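Long-range contacts in oligogalacturonate lyase (Vibrio parahaemolyticus RIMD 2210633, PDB 3C5M), which probably cleaves oligogalacturonides from pectin breakdown as a manganese-binding lyase built on a seven-bladed beta-propeller: residues 14-19 with 335-340; 20-25 with 379-384; 167-172 with 183-188. One frame throughout, in Å; residues are numbered along the deposited sequence.

Contact 1. Residues 14-19 with 335-340; sequences FVDSDT and LCKHST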
loop_
_atom_site.group_PDB
_atom_site.type_symbol
_atom_site.label_atom_id
_atom_site.label_comp_id
_atom_site.label_asym_id
_atom_site.label_seq_id
_atom_site.Cartn_x
_atom_site.Cartn_y
_atom_site.Cartn_z
ATOM N N PHE A 14 21.363 -13.521 -5.235
ATOM C CA PHE A 14 21.664 -13.959 -6.593
ATOM C C PHE A 14 21.729 -12.766 -7.545
ATOM O O PHE A 14 21.301 -11.668 -7.206
ATOM C CB PHE A 14 20.625 -14.985 -7.078
ATOM C CG PHE A 14 19.219 -14.458 -7.141
ATOM C CD1 PHE A 14 18.445 -14.349 -5.989
ATOM C CD2 PHE A 14 18.672 -14.052 -8.355
ATOM C CE1 PHE A 14 17.146 -13.840 -6.043
ATOM C CE2 PHE A 14 17.369 -13.537 -8.425
ATOM C CZ PHE A 14 16.607 -13.432 -7.267
ATOM N N VAL A 15 22.283 -12.978 -8.730
ATOM C CA VAL A 15 22.396 -11.902 -9.701
ATOM C C VAL A 15 21.374 -12.074 -10.805
ATOM O O VAL A 15 21.236 -13.157 -11.364
ATOM C CB VAL A 15 23.806 -11.873 -10.311
ATOM C CG1 VAL A 15 23.923 -10.759 -11.330
ATOM C CG2 VAL A 15 24.836 -11.700 -9.207
ATOM N N ASP A 16 20.650 -11.006 -11.115
ATOM C CA ASP A 16 19.644 -11.075 -12.162
ATOM C C ASP A 16 20.335 -11.313 -13.499
ATOM O O ASP A 16 21.288 -10.607 -13.851
ATOM C CB ASP A 16 18.840 -9.779 -12.202
ATOM C CG ASP A 16 17.654 -9.868 -13.122
ATOM O OD1 ASP A 16 17.847 -9.765 -14.348
ATOM O OD2 ASP A 16 16.527 -10.057 -12.615
ATOM N N SER A 17 19.854 -12.311 -14.234
ATOM C CA SER A 17 20.429 -12.674 -15.528
ATOM C C SER A 17 20.357 -11.612 -16.631
ATOM O O SER A 17 21.129 -11.673 -17.590
ATOM C CB SER A 17 19.786 -13.965 -16.035
ATOM O OG SER A 17 18.394 -13.800 -16.165
ATOM N N ASP A 18 19.450 -10.643 -16.497
ATOM C CA ASP A 18 19.298 -9.599 -17.512
ATOM C C ASP A 18 19.874 -8.230 -17.154
ATOM O O ASP A 18 20.214 -7.455 -18.048
ATOM C CB ASP A 18 17.818 -9.417 -17.890
ATOM C CG ASP A 18 17.219 -10.647 -18.581
ATOM O OD1 ASP A 18 16.116 -10.526 -19.167
ATOM O OD2 ASP A 18 17.843 -11.736 -18.534
ATOM N N THR A 19 19.994 -7.929 -15.864
ATOM C CA THR A 19 20.501 -6.623 -15.449
ATOM C C THR A 19 21.750 -6.691 -14.592
ATOM O O THR A 19 22.379 -5.663 -14.313
ATOM C CB THR A 19 19.433 -5.866 -14.660
ATOM O OG1 THR A 19 19.075 -6.641 -13.511
ATOM C CG2 THR A 19 18.197 -5.631 -15.513
ATOM N N LEU A 335 15.272 -2.345 -13.285
ATOM C CA LEU A 335 16.158 -2.613 -12.142
ATOM C C LEU A 335 16.599 -4.064 -12.187
ATOM O O LEU A 335 17.762 -4.384 -12.412
ATOM C CB LEU A 335 15.436 -2.367 -10.806
ATOM C CG LEU A 335 16.262 -1.919 -9.588
ATOM C CD1 LEU A 335 15.489 -2.214 -8.307
ATOM C CD2 LEU A 335 17.603 -2.619 -9.570
ATOM N N CYS A 336 15.647 -4.946 -11.947
ATOM C CA CYS A 336 15.924 -6.360 -11.972
ATOM C C CYS A 336 14.630 -6.967 -12.424
ATOM O O CYS A 336 13.771 -6.279 -12.977
ATOM C CB CYS A 336 16.309 -6.883 -10.585
ATOM S SG CYS A 336 14.965 -6.882 -9.387
ATOM N N LYS A 337 14.475 -8.252 -12.167
ATOM C CA LYS A 337 13.285 -8.947 -12.596
ATOM C C LYS A 337 12.575 -9.570 -11.400
ATOM O O LYS A 337 13.220 -10.159 -10.545
ATOM C CB LYS A 337 13.713 -10.000 -13.625
ATOM C CG LYS A 337 12.604 -10.604 -14.440
ATOM C CD LYS A 337 13.120 -11.246 -15.733
ATOM C CE LYS A 337 14.077 -12.421 -15.492
ATOM N NZ LYS A 337 15.471 -11.977 -15.195
ATOM N N HIS A 338 11.254 -9.410 -11.326
ATOM C CA HIS A 338 10.481 -9.991 -10.230
ATOM C C HIS A 338 9.822 -11.293 -10.669
ATOM O O HIS A 338 9.581 -12.173 -9.852
ATOM C CB HIS A 338 9.420 -8.996 -9.697
ATOM C CG HIS A 338 8.338 -8.651 -10.677
ATOM N ND1 HIS A 338 7.387 -9.561 -11.096
ATOM C CD2 HIS A 338 8.047 -7.489 -11.308
ATOM C CE1 HIS A 338 6.560 -8.971 -11.944
ATOM N NE2 HIS A 338 6.938 -7.712 -12.090
ATOM N N SER A 339 9.542 -11.408 -11.965
ATOM C CA SER A 339 8.933 -12.615 -12.536
ATOM C C SER A 339 7.890 -13.243 -11.631
ATOM O O SER A 339 8.063 -14.367 -11.162
ATOM C CB SER A 339 10.009 -13.669 -12.840
ATOM O OG SER A 339 10.919 -13.221 -13.832
ATOM N N THR A 340 6.799 -12.532 -11.393
ATOM C CA THR A 340 5.767 -13.073 -10.533
ATOM C C THR A 340 4.597 -13.584 -11.367
ATOM O O THR A 340 4.293 -13.037 -12.426
ATOM C CB THR A 340 5.259 -12.003 -9.534
ATOM O OG1 THR A 340 4.396 -12.615 -8.566
ATOM C CG2 THR A 340 4.486 -10.909 -10.264
#
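An Asx turn at Asp16, in the hairpin loop between strands 12-15 and 22-25, meets Lys337 at the end of strand 334-337, the outermost strand of the adjoining propeller blade. Both carboxylate oxygens of Asp16 are engaged. OD1 accepts from Asp18 N at 2.8 Å and from Thr19 N at 3.2 Å, on the anti side and from opposite faces of the carboxylate plane. This double grip holds the group in place while OD2 takes a weak, bent bond from Lys337 N (2.8 Å to OD2, 123° at the hydrogen). CG of Asp16 is anti to the backbone N (chi1 -171°), on the side of Lys337; the two side chains cross at about a right angle. The Lys337 chain bends at chi3 and chi4, and its NZ is 3.4 Å from both OD1 and OD2 of Asp16, a salt bridge whose bond to OD2 is weak. Asp18 OD2 stands 4.1 Å from Lys337 NZ, too far for a salt bridge but probably adding to the negative field around the ammonium. Farther along, Thr19 OG1 donates to Leu335 O at 2.8 Å, tilted 18° from the carbonyl plane. Leu335 packs on Val21 and Val382, loop residues bordering the strands of the last blade. An Asx turn in a hairpin loop, joined by side-chain bonds to the edge strand of the neighbouring blade, makes this a blade-to-blade contact of the beta-propeller.

Contact 2. Residues 20-25 with 379-384; sequences QVKVTR and IADVPE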
loop_
_atom_site.group_PDB
_atom_site.type_symbol
_atom_site.label_atom_id
_atom_site.label_comp_id
_atom_site.label_asym_id
_atom_site.label_seq_id
_atom_site.Cartn_x
_atom_site.Cartn_y
_atom_site.Cartn_z
ATOM N N GLN A 20 22.097 -7.907 -14.178
ATOM C CA GLN A 20 23.265 -8.157 -13.332
ATOM C C GLN A 20 23.070 -7.589 -11.929
ATOM O O GLN A 20 23.937 -7.734 -11.065
ATOM C CB GLN A 20 24.537 -7.558 -13.958
ATOM C CG GLN A 20 25.249 -8.457 -14.969
ATOM C CD GLN A 20 24.327 -8.972 -16.064
ATOM O OE1 GLN A 20 24.108 -10.183 -16.187
ATOM N NE2 GLN A 20 23.775 -8.055 -16.860
ATOM N N VAL A 21 21.928 -6.948 -11.697
ATOM C CA VAL A 21 21.654 -6.361 -10.392
ATOM C C VAL A 21 21.516 -7.436 -9.316
ATOM O O VAL A 21 20.960 -8.509 -9.563
ATOM C CB VAL A 21 20.378 -5.507 -10.434
ATOM C CG1 VAL A 21 20.045 -5.020 -9.043
ATOM C CG2 VAL A 21 20.575 -4.334 -11.371
ATOM N N LYS A 22 22.042 -7.159 -8.128
ATOM C CA LYS A 22 21.961 -8.126 -7.037
ATOM C C LYS A 22 20.586 -8.128 -6.381
ATOM O O LYS A 22 19.977 -7.077 -6.160
ATOM C CB LYS A 22 23.031 -7.854 -5.974
ATOM C CG LYS A 22 24.420 -8.313 -6.364
ATOM C CD LYS A 22 25.413 -8.208 -5.223
ATOM C CE LYS A 22 25.750 -6.774 -4.878
ATOM N NZ LYS A 22 26.701 -6.707 -3.725
ATOM N N VAL A 23 20.105 -9.327 -6.084
ATOM C CA VAL A 23 18.809 -9.515 -5.456
ATOM C C VAL A 23 18.957 -10.557 -4.371
ATOM O O VAL A 23 19.476 -11.650 -4.603
ATOM C CB VAL A 23 17.765 -10.042 -6.428
ATOM C CG1 VAL A 23 16.485 -10.293 -5.687
ATOM C CG2 VAL A 23 17.557 -9.054 -7.554
ATOM N N THR A 24 18.475 -10.234 -3.182
ATOM C CA THR A 24 18.595 -11.165 -2.086
ATOM C C THR A 24 17.234 -11.559 -1.517
ATOM O O THR A 24 16.373 -10.716 -1.318
ATOM C CB THR A 24 19.562 -10.565 -1.022
ATOM O OG1 THR A 24 19.301 -11.136 0.264
ATOM C CG2 THR A 24 19.447 -9.061 -0.994
ATOM N N ARG A 25 17.049 -12.860 -1.299
ATOM C CA ARG A 25 15.800 -13.422 -0.777
ATOM C C ARG A 25 15.879 -13.495 0.756
ATOM O O ARG A 25 16.806 -14.092 1.301
ATOM C CB ARG A 25 15.596 -14.827 -1.359
ATOM C CG ARG A 25 14.194 -15.371 -1.234
ATOM C CD ARG A 25 14.146 -16.879 -1.421
ATOM N NE ARG A 25 14.833 -17.574 -0.334
ATOM C CZ ARG A 25 15.883 -18.365 -0.504
ATOM N NH1 ARG A 25 16.367 -18.565 -1.723
ATOM N NH2 ARG A 25 16.453 -18.944 0.543
ATOM N N ILE A 379 14.767 -8.323 -1.743
ATOM C CA ILE A 379 15.197 -6.940 -1.687
ATOM C C ILE A 379 16.226 -6.813 -2.798
ATOM O O ILE A 379 17.292 -7.424 -2.742
ATOM C CB ILE A 379 15.866 -6.574 -0.346
ATOM C CG1 ILE A 379 14.809 -6.373 0.734
ATOM C CG2 ILE A 379 16.673 -5.296 -0.500
ATOM C CD1 ILE A 379 15.367 -6.244 2.105
ATOM N N ALA A 380 15.899 -6.033 -3.819
ATOM C CA ALA A 380 16.811 -5.842 -4.933
ATOM C C ALA A 380 17.676 -4.612 -4.688
ATOM O O ALA A 380 17.166 -3.543 -4.360
ATOM C CB ALA A 380 16.025 -5.677 -6.227
ATOM N N ASP A 381 18.987 -4.766 -4.847
ATOM C CA ASP A 381 19.914 -3.656 -4.674
ATOM C C ASP A 381 19.595 -2.604 -5.717
ATOM O O ASP A 381 18.970 -2.908 -6.725
ATOM C CB ASP A 381 21.359 -4.140 -4.838
ATOM C CG ASP A 381 21.951 -4.677 -3.536
ATOM O OD1 ASP A 381 21.254 -5.436 -2.807
ATOM O OD2 ASP A 381 23.124 -4.347 -3.244
ATOM N N VAL A 382 19.997 -1.366 -5.466
ATOM C CA VAL A 382 19.756 -0.292 -6.424
ATOM C C VAL A 382 21.011 0.540 -6.582
ATOM O O VAL A 382 21.207 1.528 -5.874
ATOM C CB VAL A 382 18.607 0.644 -5.986
ATOM C CG1 VAL A 382 18.389 1.721 -7.034
ATOM C CG2 VAL A 382 17.341 -0.154 -5.779
ATOM N N PRO A 383 21.878 0.153 -7.524
ATOM C CA PRO A 383 23.131 0.859 -7.790
ATOM C C PRO A 383 22.936 2.355 -8.039
ATOM O O PRO A 383 21.837 2.801 -8.360
ATOM C CB PRO A 383 23.687 0.119 -9.005
ATOM C CG PRO A 383 22.460 -0.406 -9.673
ATOM C CD PRO A 383 21.654 -0.906 -8.518
ATOM N N GLU A 384 24.008 3.124 -7.885
ATOM C CA GLU A 384 23.932 4.562 -8.073
ATOM C C GLU A 384 23.495 4.959 -9.473
ATOM O O GLU A 384 22.884 6.012 -9.665
ATOM C CB GLU A 384 25.270 5.207 -7.724
ATOM C CG GLU A 384 25.654 5.044 -6.244
ATOM C CD GLU A 384 24.571 5.546 -5.281
ATOM O OE1 GLU A 384 24.126 6.713 -5.429
ATOM O OE2 GLU A 384 24.176 4.771 -4.377
#
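Strands 22-25 and 379-381 run antiparallel, their axes 159° apart in direction and 4.7 Å at closest approach, with Thr24 and Ile379 a hydrogen-bonded pair and Val23 and Ala380 a non-hydrogen-bonded one. Thr24 N gives its hydrogen to Ile379 O at 3.1 Å, and Ile379 N returns one to Thr24 O at 2.9 Å. Asp381 N then donates to Lys22 O at 2.8 Å. On the face of Val23 and Ala380, the Val23 methyl CG2 touches Ala380 CB at 3.9 Å; both residues also pack on Cys336 of strand 334-337. On the other face, Thr24 lays CG2 against Ile379 O. Just before strand 22-25, Val21 CG1, anti to the backbone N (chi1 175°), lies 3.3 Å from Asp381 O and comes within 4.4 Å of Pro383 CD. The side chains of Lys22 and Asp381 pass obliquely, and NZ of Lys22 stays 4.3 Å from OD2 of Asp381, opposite charges that probably attract only weakly without direct contact. Strand 12-15 flanks 22-25 on one side and strand 364-369 flanks 376-381 on the other, so N-terminal and C-terminal strands share one blade: the Velcro closure characteristic of beta-propellers.

Contact 3. Residues 167-172 with 183-188; sequences TCRLIK and IHQDTA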
loop_
_atom_site.group_PDB
_atom_site.type_symbol
_atom_site.label_atom_id
_atom_site.label_comp_id
_atom_site.label_asym_id
_atom_site.label_seq_id
_atom_site.Cartn_x
_atom_site.Cartn_y
_atom_site.Cartn_z
ATOM N N THR A 167 -24.127 3.877 1.432
ATOM C CA THR A 167 -23.746 4.944 2.339
ATOM C C THR A 167 -22.460 4.560 3.065
ATOM O O THR A 167 -22.418 3.582 3.821
ATOM C CB THR A 167 -24.874 5.223 3.363
ATOM O OG1 THR A 167 -24.350 5.955 4.478
ATOM C CG2 THR A 167 -25.469 3.931 3.858
ATOM N N CYS A 168 -21.413 5.338 2.808
ATOM C CA CYS A 168 -20.096 5.123 3.395
ATOM C C CYS A 168 -19.660 6.354 4.165
ATOM O O CYS A 168 -20.053 7.470 3.843
ATOM C CB CYS A 168 -19.067 4.860 2.298
ATOM S SG CYS A 168 -19.365 3.392 1.326
ATOM N N ARG A 169 -18.830 6.155 5.175
ATOM C CA ARG A 169 -18.347 7.276 5.953
ATOM C C ARG A 169 -16.839 7.190 6.136
ATOM O O ARG A 169 -16.281 6.110 6.313
ATOM C CB ARG A 169 -19.024 7.309 7.323
ATOM C CG ARG A 169 -18.713 6.103 8.192
ATOM C CD ARG A 169 -19.367 6.238 9.549
ATOM N NE ARG A 169 -19.000 5.155 10.456
ATOM C CZ ARG A 169 -19.340 5.113 11.742
ATOM N NH1 ARG A 169 -20.058 6.092 12.280
ATOM N NH2 ARG A 169 -18.950 4.093 12.496
ATOM N N LEU A 170 -16.197 8.349 6.084
ATOM C CA LEU A 170 -14.763 8.469 6.262
ATOM C C LEU A 170 -14.565 8.902 7.725
ATOM O O LEU A 170 -14.801 10.060 8.065
ATOM C CB LEU A 170 -14.230 9.539 5.309
ATOM C CG LEU A 170 -12.730 9.586 5.027
ATOM C CD1 LEU A 170 -12.408 10.738 4.080
ATOM C CD2 LEU A 170 -11.978 9.752 6.321
ATOM N N ILE A 171 -14.143 7.974 8.588
ATOM C CA ILE A 171 -13.957 8.277 10.005
ATOM C C ILE A 171 -12.515 8.496 10.428
ATOM O O ILE A 171 -11.576 8.151 9.719
ATOM C CB ILE A 171 -14.539 7.170 10.915
ATOM C CG1 ILE A 171 -13.755 5.872 10.730
ATOM C CG2 ILE A 171 -16.016 6.970 10.611
ATOM C CD1 ILE A 171 -14.223 4.726 11.611
ATOM N N LYS A 172 -12.358 9.076 11.608
ATOM C CA LYS A 172 -11.055 9.363 12.172
ATOM C C LYS A 172 -11.112 8.903 13.620
ATOM O O LYS A 172 -12.043 9.234 14.348
ATOM C CB LYS A 172 -10.785 10.863 12.096
ATOM C CG LYS A 172 -9.553 11.320 12.849
ATOM C CD LYS A 172 -9.339 12.822 12.690
ATOM C CE LYS A 172 -10.467 13.634 13.320
ATOM N NZ LYS A 172 -10.564 13.444 14.801
ATOM N N ILE A 183 -15.701 12.460 9.746
ATOM C CA ILE A 183 -15.301 13.707 9.094
ATOM C C ILE A 183 -15.944 13.906 7.732
ATOM O O ILE A 183 -15.803 14.964 7.129
ATOM C CB ILE A 183 -13.765 13.820 8.920
ATOM C CG1 ILE A 183 -13.255 12.751 7.973
ATOM C CG2 ILE A 183 -13.066 13.680 10.264
ATOM C CD1 ILE A 183 -11.742 12.723 7.892
ATOM N N HIS A 184 -16.650 12.889 7.254
ATOM C CA HIS A 184 -17.315 12.969 5.962
ATOM C C HIS A 184 -18.157 11.731 5.699
ATOM O O HIS A 184 -17.677 10.621 5.846
ATOM C CB HIS A 184 -16.293 13.115 4.830
ATOM C CG HIS A 184 -16.916 13.184 3.471
ATOM N ND1 HIS A 184 -17.658 14.265 3.047
ATOM C CD2 HIS A 184 -16.987 12.268 2.477
ATOM C CE1 HIS A 184 -18.165 14.009 1.855
ATOM N NE2 HIS A 184 -17.773 12.803 1.487
ATOM N N GLN A 185 -19.413 11.922 5.311
ATOM C CA GLN A 185 -20.288 10.796 5.014
ATOM C C GLN A 185 -20.874 11.016 3.633
ATOM O O GLN A 185 -20.762 12.112 3.086
ATOM C CB GLN A 185 -21.400 10.698 6.053
ATOM C CG GLN A 185 -22.152 9.390 5.999
ATOM C CD GLN A 185 -22.684 8.980 7.365
ATOM O OE1 GLN A 185 -21.989 9.092 8.378
ATOM N NE2 GLN A 185 -23.912 8.489 7.396
ATOM N N ASP A 186 -21.499 9.995 3.062
ATOM C CA ASP A 186 -22.060 10.150 1.721
ATOM C C ASP A 186 -22.718 8.856 1.247
ATOM O O ASP A 186 -22.339 7.760 1.665
ATOM C CB ASP A 186 -20.946 10.561 0.742
ATOM C CG ASP A 186 -21.480 11.112 -0.568
ATOM O OD1 ASP A 186 -20.650 11.488 -1.436
ATOM O OD2 ASP A 186 -22.718 11.169 -0.729
ATOM N N THR A 187 -23.710 8.989 0.374
ATOM C CA THR A 187 -24.418 7.832 -0.151
ATOM C C THR A 187 -23.740 7.315 -1.408
ATOM O O THR A 187 -24.391 6.801 -2.319
ATOM C CB THR A 187 -25.878 8.172 -0.476
ATOM O OG1 THR A 187 -25.939 9.440 -1.142
ATOM C CG2 THR A 187 -26.702 8.218 0.792
ATOM N N ALA A 188 -22.419 7.457 -1.440
ATOM C CA ALA A 188 -21.606 7.007 -2.563
ATOM C C ALA A 188 -20.530 6.062 -2.044
ATOM O O ALA A 188 -20.178 6.106 -0.870
ATOM C CB ALA A 188 -20.959 8.205 -3.247
HETATM O O HOH W 1 -22.282 8.012 10.779
#
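With chi1 of 65°, Ile183 holds CG1 between its backbone N and carbonyl carbon, and Leu170 carries CG anti to its own N (chi1 -163°); their ends meet obliquely, CD2 of Leu170 against CD1 of Ile183. The two belong to a classic beta bulge, in which two residues, Ile183 and His184, stand opposite the single Leu170 in the hairpin of strands 168-174 and 180-186. Leu170 O accepts from Ile183 N at 3.1 Å and only weakly from His184 N, while Leu170 N donates to His184 O at 2.7 Å, an almost straight bond. Beyond the bulge Cys168 and Asp186 form an antiparallel hydrogen-bonded pair: Cys168 N donates to Asp186 O at 2.8 Å, and the return bond from Asp186 N to Cys168 O is weak. Carbonyl oxygens also take CA-H contacts, the shortest from Thr167 CA to Asp186 O at 3.2 Å. Cys168 and His184 share a face that packs on Leu190 of the next blade, and the His184 ring meets that of Phe205. Lys172 sets CE against CG2 of Ile183, at 4.0 Å, on its way to a salt bridge with Glu181. Arg169 and Gln185 occupy the other face. The Arg169 guanidinium pairs with Glu143 and makes a cation-pi contact with Trp124, its plane 79° from the Gln185 amide. One water links the two, accepting from Arg169 NH1 at 3.3 Å and donating to Gln185 OE1 at 2.6 Å.

How the contacts relate
From the N terminus, the chain passes through 14-19 and then 20-25, the end of the first strand, the loop and the second strand of one hairpin. It circles most of the propeller before contact 1 closes at 335-340 and contact 2 at 379-384. These two long closures cross, since their segments alternate, and they touch, with centres 8 Å apart: contact 2 completes the last blade from both chain ends, and contact 1 fixes that blade to the one before it. Contact 3, a local hairpin closure within a single blade, falls inside both long loops. It sits across the chain's centre, its own centre about 43 Å from those of the other two.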